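Local coordinates for outer surface protein (PDB 1X7F) that is of unknown function but probably acts as a 6-phospho-N-acetylmuramidase that cleaves 6-phospho-N-acetylmuramic acid glycosides, probably in cell-wall recycling, at residues L223-N228 with A235-A240; I231-K236 with E366-L371; L270-H275 with T379-V384. All blocks are in the same frame, centred on the assembly; numbering follows the deposited sequence.

Contact 1: L223-N228 with A235-A240; sequences LEEHRN and AKHLWA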
loop_
_atom_site.group_PDB
_atom_site.type_symbol
_atom_site.label_atom_id
_atom_site.label_comp_id
_atom_site.label_asym_id
_atom_site.label_seq_id
_atom_site.Cartn_x
_atom_site.Cartn_y
_atom_site.Cartn_z
ATOM N N LEU A 223 -1.032 -9.861 2.599
ATOM C CA LEU A 223 -1.396 -10.645 1.412
ATOM C C LEU A 223 -0.286 -11.633 1.118
ATOM O O LEU A 223 0.900 -11.254 1.085
ATOM C CB LEU A 223 -1.601 -9.734 0.184
ATOM C CG LEU A 223 -2.983 -9.095 0.038
ATOM C CD1 LEU A 223 -2.926 -7.820 -0.833
ATOM C CD2 LEU A 223 -4.042 -10.093 -0.493
ATOM N N GLU A 224 -0.654 -12.885 0.876
ATOM C CA GLU A 224 0.361 -13.877 0.527
ATOM C C GLU A 224 1.111 -13.482 -0.742
ATOM O O GLU A 224 2.329 -13.660 -0.819
ATOM C CB GLU A 224 -0.237 -15.296 0.398
ATOM C CG GLU A 224 0.802 -16.385 0.159
ATOM C CD GLU A 224 1.908 -16.377 1.207
ATOM O OE1 GLU A 224 1.614 -16.074 2.384
ATOM O OE2 GLU A 224 3.079 -16.693 0.871
ATOM N N GLU A 225 0.395 -12.909 -1.710
ATOM C CA GLU A 225 0.973 -12.606 -3.036
ATOM C C GLU A 225 2.069 -11.545 -2.982
ATOM O O GLU A 225 2.831 -11.376 -3.946
ATOM C CB GLU A 225 -0.125 -12.199 -4.034
ATOM C CG GLU A 225 -0.873 -10.919 -3.641
ATOM C CD GLU A 225 -2.194 -10.798 -4.370
ATOM O OE1 GLU A 225 -3.131 -11.585 -4.068
ATOM O OE2 GLU A 225 -2.300 -9.913 -5.244
ATOM N N HIS A 226 2.158 -10.850 -1.848
ATOM C CA HIS A 226 3.133 -9.790 -1.646
ATOM C C HIS A 226 4.472 -10.290 -1.107
ATOM O O HIS A 226 5.448 -9.541 -1.116
ATOM C CB HIS A 226 2.575 -8.738 -0.685
ATOM C CG HIS A 226 1.566 -7.821 -1.302
ATOM N ND1 HIS A 226 0.902 -6.856 -0.572
ATOM C CD2 HIS A 226 1.123 -7.702 -2.578
ATOM C CE1 HIS A 226 0.091 -6.186 -1.368
ATOM N NE2 HIS A 226 0.208 -6.677 -2.593
ATOM N N ARG A 227 4.521 -11.542 -0.645
ATOM C CA ARG A 227 5.697 -12.076 0.067
ATOM C C ARG A 227 7.030 -11.903 -0.680
ATOM O O ARG A 227 8.089 -11.667 -0.065
ATOM C CB ARG A 227 5.484 -13.551 0.410
ATOM C CG ARG A 227 6.486 -14.118 1.423
ATOM C CD ARG A 227 6.094 -15.497 1.976
ATOM N NE ARG A 227 4.773 -15.456 2.609
ATOM C CZ ARG A 227 4.534 -15.000 3.840
ATOM N NH1 ARG A 227 5.523 -14.547 4.619
ATOM N NH2 ARG A 227 3.296 -14.998 4.297
ATOM N N ASN A 228 6.972 -12.032 -2.006
ATOM C CA ASN A 228 8.180 -11.933 -2.830
ATOM C C ASN A 228 8.101 -10.840 -3.899
ATOM O O ASN A 228 8.710 -10.972 -4.962
ATOM C CB ASN A 228 8.504 -13.297 -3.457
ATOM C CG ASN A 228 8.662 -14.405 -2.407
ATOM O OD1 ASN A 228 9.568 -14.362 -1.565
ATOM N ND2 ASN A 228 7.781 -15.397 -2.459
ATOM N N ALA A 235 3.157 -1.742 -1.602
ATOM C CA ALA A 235 2.493 -0.517 -1.147
ATOM C C ALA A 235 1.568 0.067 -2.208
ATOM O O ALA A 235 0.433 0.454 -1.910
ATOM C CB ALA A 235 3.516 0.518 -0.704
ATOM N N LYS A 236 2.060 0.141 -3.439
ATOM C CA LYS A 236 1.257 0.549 -4.586
ATOM C C LYS A 236 -0.018 -0.282 -4.642
ATOM O O LYS A 236 -1.111 0.252 -4.788
ATOM C CB LYS A 236 2.035 0.371 -5.907
ATOM C CG LYS A 236 3.066 1.460 -6.233
ATOM C CD LYS A 236 3.761 1.150 -7.590
ATOM C CE LYS A 236 4.867 2.137 -7.888
ATOM N NZ LYS A 236 5.241 2.165 -9.327
ATOM N N HIS A 237 0.122 -1.597 -4.518
ATOM C CA HIS A 237 -1.026 -2.469 -4.613
ATOM C C HIS A 237 -2.075 -2.186 -3.524
ATOM O O HIS A 237 -3.246 -1.959 -3.842
ATOM C CB HIS A 237 -0.586 -3.930 -4.624
ATOM C CG HIS A 237 -1.705 -4.891 -4.867
ATOM N ND1 HIS A 237 -1.612 -6.230 -4.560
ATOM C CD2 HIS A 237 -2.940 -4.709 -5.388
ATOM C CE1 HIS A 237 -2.740 -6.834 -4.882
ATOM N NE2 HIS A 237 -3.562 -5.932 -5.385
ATOM N N LEU A 238 -1.652 -2.172 -2.265
ATOM C CA LEU A 238 -2.556 -1.874 -1.138
ATOM C C LEU A 238 -3.359 -0.568 -1.302
ATOM O O LEU A 238 -4.573 -0.545 -1.072
ATOM C CB LEU A 238 -1.781 -1.873 0.187
ATOM C CG LEU A 238 -1.183 -3.213 0.642
ATOM C CD1 LEU A 238 -0.469 -3.060 1.966
ATOM C CD2 LEU A 238 -2.253 -4.280 0.743
ATOM N N TRP A 239 -2.682 0.499 -1.706
ATOM C CA TRP A 239 -3.333 1.778 -1.944
ATOM C C TRP A 239 -4.224 1.761 -3.175
ATOM O O TRP A 239 -5.265 2.415 -3.180
ATOM C CB TRP A 239 -2.320 2.934 -2.037
ATOM C CG TRP A 239 -1.724 3.361 -0.710
ATOM C CD1 TRP A 239 -2.376 3.482 0.491
ATOM C CD2 TRP A 239 -0.371 3.787 -0.471
ATOM N NE1 TRP A 239 -1.506 3.918 1.462
ATOM C CE2 TRP A 239 -0.270 4.119 0.901
ATOM C CE3 TRP A 239 0.774 3.916 -1.279
ATOM C CZ2 TRP A 239 0.927 4.554 1.486
ATOM C CZ3 TRP A 239 1.962 4.354 -0.695
ATOM C CH2 TRP A 239 2.029 4.645 0.678
ATOM N N ALA A 240 -3.832 1.017 -4.212
ATOM C CA ALA A 240 -4.656 0.920 -5.437
ATOM C C ALA A 240 -5.992 0.189 -5.245
ATOM O O ALA A 240 -6.903 0.378 -6.036
ATOM C CB ALA A 240 -3.857 0.294 -6.611
#
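H226 and H237 meet through their ring nitrogens. NE2 of H226 and ND1 of H237 form a hydrogen bond of 2.7 Å. Its angle is 158°, and either nitrogen could be the donor. The two rings meet rim to rim. Neither lies over the face of the other, and their planes stand at 71°. H237 leaves its helix with CG anti to the backbone N (chi1 -174°), and this torsion sets its ND1 against NE2 of H226. The other nitrogen of H237, NE2, is hydrogen-bonded to the hydroxyl of Y374. The H237 ring is therefore held at both nitrogens, which limits its rotation.

A second polar approach comes from E225. Its OE2 lies 3.1 Å from CE1 of H237, at the ring edge and near its plane. This is a contact with a ring carbon, not a hydrogen bond.

Apolar packing lies beside the histidines. CD2 of L238 reaches the edge of the H226 ring, 3.7 Å from CE1 of H226. The same methyl meets CD1 of L223 at 3.9 Å, the two leucines sliding past each other in opposite directions. CB of L223 covers one face of the H226 ring near its rim. L223 and L238 both also touch F186 of helix 183-195.

Within the loop, R227 grips E224 side-on. NE binds OE2 and NH2 binds OE1, a salt bridge to one side of the histidine contact. The backbone N of G180 also bonds OE1 of E224.

The setting is a parallel eight-stranded beta/alpha domain, consistent with the TIM-barrel-like N-terminal domain of this family. The loop after strand 201-204 folds back here on helix 231-240, which precedes strand 246-249.

Contact 2: I231-K236 with E366-L371; sequences IEVQAK and EEELFL
V233 sets its two methyls against different partners on the 3-10 segment 366-371. CG1 meets the edge of the F370 ring, 3.7 Å from CE2 of F370 and near the ring plane. CG2 rests beside the E368 side chain, 3.9 Å from CG of E368. The branch is fixed by chi1 178°, with CG1 anti to the backbone N and CG2 beside the backbone N.

One helical turn on, K236 stretches across to E368. NZ of K236 makes a salt bridge of 2.9 Å to OE2 of E368. It meets OE2 on the syn side, 30° out of the carboxylate plane. The extended lysine chain crosses the E368 side chain at about a right angle. Its methylenes pack on L371, with CD of K236 3.9 Å from CD1 of L371.

Within the 366-371 segment L371 lays CG over one face of the F370 ring. Farther out, F370 also meets H237 edge to face. The carbonyl oxygen of Q271 holds NZ of K236 as well, and OE1 of E368 accepts from the backbone N of K273.

The ion pair thus has a second partner at each end, both on strand 270-276. OE1 of E232 lies 5.3 Å from OE2 of E368, and the lysine probably offsets some repulsion between these acids.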
loop_
_atom_site.group_PDB
_atom_site.type_symbol
_atom_site.label_atom_id
_atom_site.label_comp_id
_atom_site.label_asym_id
_atom_site.label_seq_id
_atom_site.Cartn_x
_atom_site.Cartn_y
_atom_site.Cartn_z
ATOM N N ILE A 231 9.143 -4.028 -2.434
ATOM C CA ILE A 231 8.471 -3.439 -1.283
ATOM C C ILE A 231 7.522 -2.318 -1.739
ATOM O O ILE A 231 6.394 -2.236 -1.266
ATOM C CB ILE A 231 9.511 -2.990 -0.195
ATOM C CG1 ILE A 231 8.831 -2.835 1.179
ATOM C CG2 ILE A 231 10.308 -1.700 -0.617
ATOM C CD1 ILE A 231 9.766 -2.333 2.276
ATOM N N GLU A 232 7.961 -1.524 -2.713
ATOM C CA GLU A 232 7.181 -0.390 -3.202
ATOM C C GLU A 232 5.986 -0.839 -4.042
ATOM O O GLU A 232 4.978 -0.133 -4.118
ATOM C CB GLU A 232 8.073 0.621 -3.965
ATOM C CG GLU A 232 8.461 0.214 -5.384
ATOM C CD GLU A 232 9.671 -0.707 -5.462
ATOM O OE1 GLU A 232 10.135 -0.937 -6.594
ATOM O OE2 GLU A 232 10.177 -1.204 -4.422
ATOM N N VAL A 233 6.098 -2.016 -4.654
ATOM C CA VAL A 233 4.997 -2.608 -5.429
ATOM C C VAL A 233 3.869 -3.094 -4.501
ATOM O O VAL A 233 2.697 -2.836 -4.751
ATOM C CB VAL A 233 5.518 -3.722 -6.388
ATOM C CG1 VAL A 233 4.381 -4.382 -7.149
ATOM C CG2 VAL A 233 6.538 -3.101 -7.373
ATOM N N GLN A 234 4.239 -3.761 -3.417
ATOM C CA GLN A 234 3.303 -4.076 -2.343
ATOM C C GLN A 234 2.488 -2.870 -1.856
ATOM O O GLN A 234 1.277 -2.966 -1.723
ATOM C CB GLN A 234 4.054 -4.686 -1.156
ATOM C CG GLN A 234 4.884 -5.914 -1.460
ATOM C CD GLN A 234 5.683 -6.361 -0.239
ATOM O OE1 GLN A 234 6.911 -6.490 -0.288
ATOM N NE2 GLN A 234 4.989 -6.598 0.849
ATOM N N ALA A 235 3.157 -1.742 -1.602
ATOM C CA ALA A 235 2.493 -0.517 -1.147
ATOM C C ALA A 235 1.568 0.067 -2.208
ATOM O O ALA A 235 0.433 0.454 -1.910
ATOM C CB ALA A 235 3.516 0.518 -0.704
ATOM N N LYS A 236 2.060 0.141 -3.439
ATOM C CA LYS A 236 1.257 0.549 -4.586
ATOM C C LYS A 236 -0.018 -0.282 -4.642
ATOM O O LYS A 236 -1.111 0.252 -4.788
ATOM C CB LYS A 236 2.035 0.371 -5.907
ATOM C CG LYS A 236 3.066 1.460 -6.233
ATOM C CD LYS A 236 3.761 1.150 -7.590
ATOM C CE LYS A 236 4.867 2.137 -7.888
ATOM N NZ LYS A 236 5.241 2.165 -9.327
ATOM N N GLU A 366 7.534 -5.792 -15.386
ATOM C CA GLU A 366 6.869 -7.096 -15.341
ATOM C C GLU A 366 6.199 -7.372 -13.988
ATOM O O GLU A 366 5.104 -7.923 -13.949
ATOM C CB GLU A 366 7.883 -8.210 -15.666
ATOM C CG GLU A 366 7.264 -9.559 -16.037
ATOM C CD GLU A 366 8.280 -10.710 -16.020
ATOM O OE1 GLU A 366 7.857 -11.896 -16.093
ATOM O OE2 GLU A 366 9.511 -10.441 -15.913
ATOM N N GLU A 367 6.860 -6.995 -12.897
ATOM C CA GLU A 367 6.316 -7.192 -11.555
ATOM C C GLU A 367 5.056 -6.353 -11.303
ATOM O O GLU A 367 4.280 -6.653 -10.400
ATOM C CB GLU A 367 7.385 -6.932 -10.482
ATOM C CG GLU A 367 7.908 -5.502 -10.420
ATOM C CD GLU A 367 9.030 -5.204 -11.398
ATOM O OE1 GLU A 367 9.304 -6.021 -12.306
ATOM O OE2 GLU A 367 9.638 -4.124 -11.256
ATOM N N GLU A 368 4.852 -5.325 -12.122
ATOM C CA GLU A 368 3.725 -4.384 -11.942
ATOM C C GLU A 368 2.549 -4.591 -12.902
ATOM O O GLU A 368 1.602 -3.811 -12.886
ATOM C CB GLU A 368 4.199 -2.921 -12.039
ATOM C CG GLU A 368 5.088 -2.450 -10.881
ATOM C CD GLU A 368 5.316 -0.945 -10.865
ATOM O OE1 GLU A 368 4.649 -0.207 -11.635
ATOM O OE2 GLU A 368 6.177 -0.476 -10.081
ATOM N N LEU A 369 2.588 -5.636 -13.723
ATOM C CA LEU A 369 1.538 -5.824 -14.725
ATOM C C LEU A 369 0.169 -6.033 -14.079
ATOM O O LEU A 369 -0.839 -5.588 -14.617
ATOM C CB LEU A 369 1.861 -6.982 -15.703
ATOM C CG LEU A 369 3.086 -6.854 -16.622
ATOM C CD1 LEU A 369 3.160 -8.027 -17.575
ATOM C CD2 LEU A 369 3.113 -5.545 -17.404
ATOM N N PHE A 370 0.129 -6.719 -12.938
ATOM C CA PHE A 370 -1.144 -6.934 -12.248
ATOM C C PHE A 370 -1.806 -5.587 -11.851
ATOM O O PHE A 370 -3.018 -5.511 -11.671
ATOM C CB PHE A 370 -0.934 -7.831 -11.025
ATOM C CG PHE A 370 -0.285 -7.131 -9.875
ATOM C CD1 PHE A 370 -1.063 -6.565 -8.867
ATOM C CD2 PHE A 370 1.103 -7.010 -9.803
ATOM C CE1 PHE A 370 -0.469 -5.902 -7.811
ATOM C CE2 PHE A 370 1.694 -6.351 -8.749
ATOM C CZ PHE A 370 0.915 -5.795 -7.749
ATOM N N LEU A 371 -1.001 -4.538 -11.721
ATOM C CA LEU A 371 -1.494 -3.223 -11.336
ATOM C C LEU A 371 -2.405 -2.590 -12.392
ATOM O O LEU A 371 -3.258 -1.778 -12.057
ATOM C CB LEU A 371 -0.340 -2.288 -10.971
ATOM C CG LEU A 371 0.326 -2.485 -9.607
ATOM C CD1 LEU A 371 1.454 -1.477 -9.427
ATOM C CD2 LEU A 371 -0.671 -2.418 -8.422
#

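Contact 3: L270-H275 with T379-V384; sequences LQLKVH and TQFTCV
Q271 and T382 lie side by side and point the same way from neighbouring strands. CG of Q271 is 3.6 Å from OG1 of T382. A water joins their polar ends, accepting from NE2 of Q271 and hydrogen-bonding OG1 of T382. The hydroxyl sits between the backbone N and carbonyl carbon of T382 (chi1 57°), which turns it to this side. OE1 of Q271 is taken by the backbone N of N266. V384 comes obliquely beside the glutamine, its CG2 4.0 Å from CB of Q271.

The face carrying L272, F381 and C383 packs through carbon atoms here. CD1 of L272 approaches the F381 ring obliquely, 3.8 Å from CD1 of F381. Both side chains also touch I347 of strand 345-348. Farther along, CG1 of V274 packs on CB of C383. V274 and C383 reach helix 282-289 through L289 and T288.

These strands are a parallel pair in the mixed sheet of the C-terminal domain, next to each other between strands 293-294 and 358-364. Their axes cross at -29°. Q271 pairs with T382, L272 with C383 and K273 with V384.

Four backbone hydrogen bonds hold this register. T382 N donates to L270 O and L272 N to T382 O, each at 3.0 Å. V384 N then donates to L272 O at 2.9 Å. V274 N donates to V384 O at 2.7 Å. At the start of the pair a second water bridges L270 N and Q380 O.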
loop_
_atom_site.group_PDB
_atom_site.type_symbol
_atom_site.label_atom_id
_atom_site.label_comp_id
_atom_site.label_asym_id
_atom_site.label_seq_id
_atom_site.Cartn_x
_atom_site.Cartn_y
_atom_site.Cartn_z
ATOM N N LEU A 270 -2.068 6.057 -8.846
ATOM C CA LEU A 270 -1.327 4.955 -9.433
ATOM C C LEU A 270 -0.206 5.428 -10.358
ATOM O O LEU A 270 -0.438 6.242 -11.255
ATOM C CB LEU A 270 -2.277 4.047 -10.195
ATOM C CG LEU A 270 -1.718 2.723 -10.734
ATOM C CD1 LEU A 270 -1.182 1.826 -9.606
ATOM C CD2 LEU A 270 -2.831 2.032 -11.484
ATOM N N GLN A 271 1.004 4.919 -10.117
ATOM C CA GLN A 271 2.185 5.238 -10.918
ATOM C C GLN A 271 2.764 3.927 -11.435
ATOM O O GLN A 271 3.152 3.062 -10.650
ATOM C CB GLN A 271 3.249 5.980 -10.106
ATOM C CG GLN A 271 2.786 7.236 -9.382
ATOM C CD GLN A 271 3.865 7.811 -8.481
ATOM O OE1 GLN A 271 4.214 7.210 -7.448
ATOM N NE2 GLN A 271 4.394 8.982 -8.857
ATOM N N LEU A 272 2.809 3.782 -12.752
ATOM C CA LEU A 272 3.248 2.539 -13.376
ATOM C C LEU A 272 4.654 2.744 -13.892
ATOM O O LEU A 272 4.888 3.634 -14.724
ATOM C CB LEU A 272 2.313 2.157 -14.529
ATOM C CG LEU A 272 0.837 1.942 -14.136
ATOM C CD1 LEU A 272 -0.042 1.844 -15.393
ATOM C CD2 LEU A 272 0.652 0.689 -13.229
ATOM N N LYS A 273 5.589 1.939 -13.383
ATOM C CA LYS A 273 6.970 1.978 -13.866
ATOM C C LYS A 273 7.052 1.495 -15.327
ATOM O O LYS A 273 6.636 0.370 -15.655
ATOM C CB LYS A 273 7.885 1.166 -12.952
ATOM C CG LYS A 273 9.333 1.190 -13.384
ATOM C CD LYS A 273 10.278 1.040 -12.220
ATOM C CE LYS A 273 11.719 1.188 -12.693
ATOM N NZ LYS A 273 12.706 0.752 -11.667
ATOM N N VAL A 274 7.573 2.365 -16.189
ATOM C CA VAL A 274 7.740 2.090 -17.620
ATOM C C VAL A 274 9.244 2.024 -17.964
ATOM O O VAL A 274 10.061 2.792 -17.429
ATOM C CB VAL A 274 7.002 3.158 -18.510
ATOM C CG1 VAL A 274 7.598 4.569 -18.311
ATOM C CG2 VAL A 274 7.031 2.789 -20.006
ATOM N N HIS A 275 9.591 1.076 -18.831
ATOM C CA HIS A 275 10.905 0.998 -19.443
ATOM C C HIS A 275 10.737 1.247 -20.940
ATOM O O HIS A 275 9.997 0.536 -21.614
ATOM C CB HIS A 275 11.538 -0.382 -19.223
ATOM C CG HIS A 275 11.701 -0.760 -17.782
ATOM N ND1 HIS A 275 12.819 -0.430 -17.045
ATOM C CD2 HIS A 275 10.891 -1.452 -16.943
ATOM C CE1 HIS A 275 12.687 -0.891 -15.812
ATOM N NE2 HIS A 275 11.528 -1.522 -15.727
ATOM N N THR A 379 -10.207 6.089 -14.580
ATOM C CA THR A 379 -9.085 6.135 -13.653
ATOM C C THR A 379 -7.945 6.985 -14.225
ATOM O O THR A 379 -7.534 6.816 -15.370
ATOM C CB THR A 379 -8.584 4.687 -13.372
ATOM O OG1 THR A 379 -9.614 3.953 -12.714
ATOM C CG2 THR A 379 -7.425 4.663 -12.356
ATOM N N GLN A 380 -7.447 7.897 -13.409
ATOM C CA GLN A 380 -6.219 8.609 -13.711
ATOM C C GLN A 380 -5.041 7.775 -13.268
ATOM O O GLN A 380 -5.101 7.121 -12.230
ATOM C CB GLN A 380 -6.192 9.933 -12.962
ATOM C CG GLN A 380 -7.395 10.777 -13.220
ATOM C CD GLN A 380 -7.449 11.990 -12.321
ATOM O OE1 GLN A 380 -6.979 11.958 -11.179
ATOM N NE2 GLN A 380 -8.032 13.060 -12.828
ATOM N N PHE A 381 -3.970 7.803 -14.056
ATOM C CA PHE A 381 -2.711 7.176 -13.677
ATOM C C PHE A 381 -1.586 7.939 -14.363
ATOM O O PHE A 381 -1.838 8.672 -15.319
ATOM C CB PHE A 381 -2.703 5.675 -14.041
ATOM C CG PHE A 381 -2.790 5.409 -15.510
ATOM C CD1 PHE A 381 -1.639 5.167 -16.252
ATOM C CD2 PHE A 381 -4.016 5.442 -16.163
ATOM C CE1 PHE A 381 -1.708 4.953 -17.632
ATOM C CE2 PHE A 381 -4.101 5.235 -17.536
ATOM C CZ PHE A 381 -2.944 4.981 -18.273
ATOM N N THR A 382 -0.363 7.806 -13.857
ATOM C CA THR A 382 0.811 8.247 -14.597
ATOM C C THR A 382 1.701 7.059 -14.962
ATOM O O THR A 382 1.530 5.940 -14.467
ATOM C CB THR A 382 1.658 9.266 -13.807
ATOM O OG1 THR A 382 2.047 8.682 -12.564
ATOM C CG2 THR A 382 0.860 10.531 -13.429
ATOM N N CYS A 383 2.665 7.334 -15.828
ATOM C CA CYS A 383 3.736 6.410 -16.127
ATOM C C CYS A 383 4.982 7.102 -15.664
ATOM O O CYS A 383 5.172 8.293 -15.933
ATOM C CB CYS A 383 3.815 6.117 -17.633
ATOM S SG CYS A 383 2.454 5.122 -18.267
ATOM N N VAL A 384 5.815 6.366 -14.934
ATOM C CA VAL A 384 7.071 6.892 -14.428
ATOM C C VAL A 384 8.231 5.975 -14.791
ATOM O O VAL A 384 8.042 4.783 -14.987
ATOM C CB VAL A 384 7.043 7.125 -12.868
ATOM C CG1 VAL A 384 6.092 8.257 -12.520
ATOM C CG2 VAL A 384 6.682 5.822 -12.090
HETATM O O HOH W 1 -5.029 6.354 -9.718
HETATM O O HOH W 2 3.403 10.408 -11.141
#

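How the contacts relate
Contacts 1 and 2 share helix 231-240 and lie about 7 Å apart, centre to centre. They touch where CG of H237 comes 3.3 Å from CE1 of F370. Contact 3 lies farther out, its centre about 11 Å from that of contact 2 and about 17 Å from that of contact 1. Its segment 270-275 still reaches contact 2 through two probable hydrogen bonds: K236 NZ to Q271 O at 2.6 Å and K273 N to E368 OE1 at 2.9 Å. Contact 2 thus joins the N-terminal and C-terminal parts of the chain, with contact 1 on the N-terminal side and contact 3 within the C-terminal sheet.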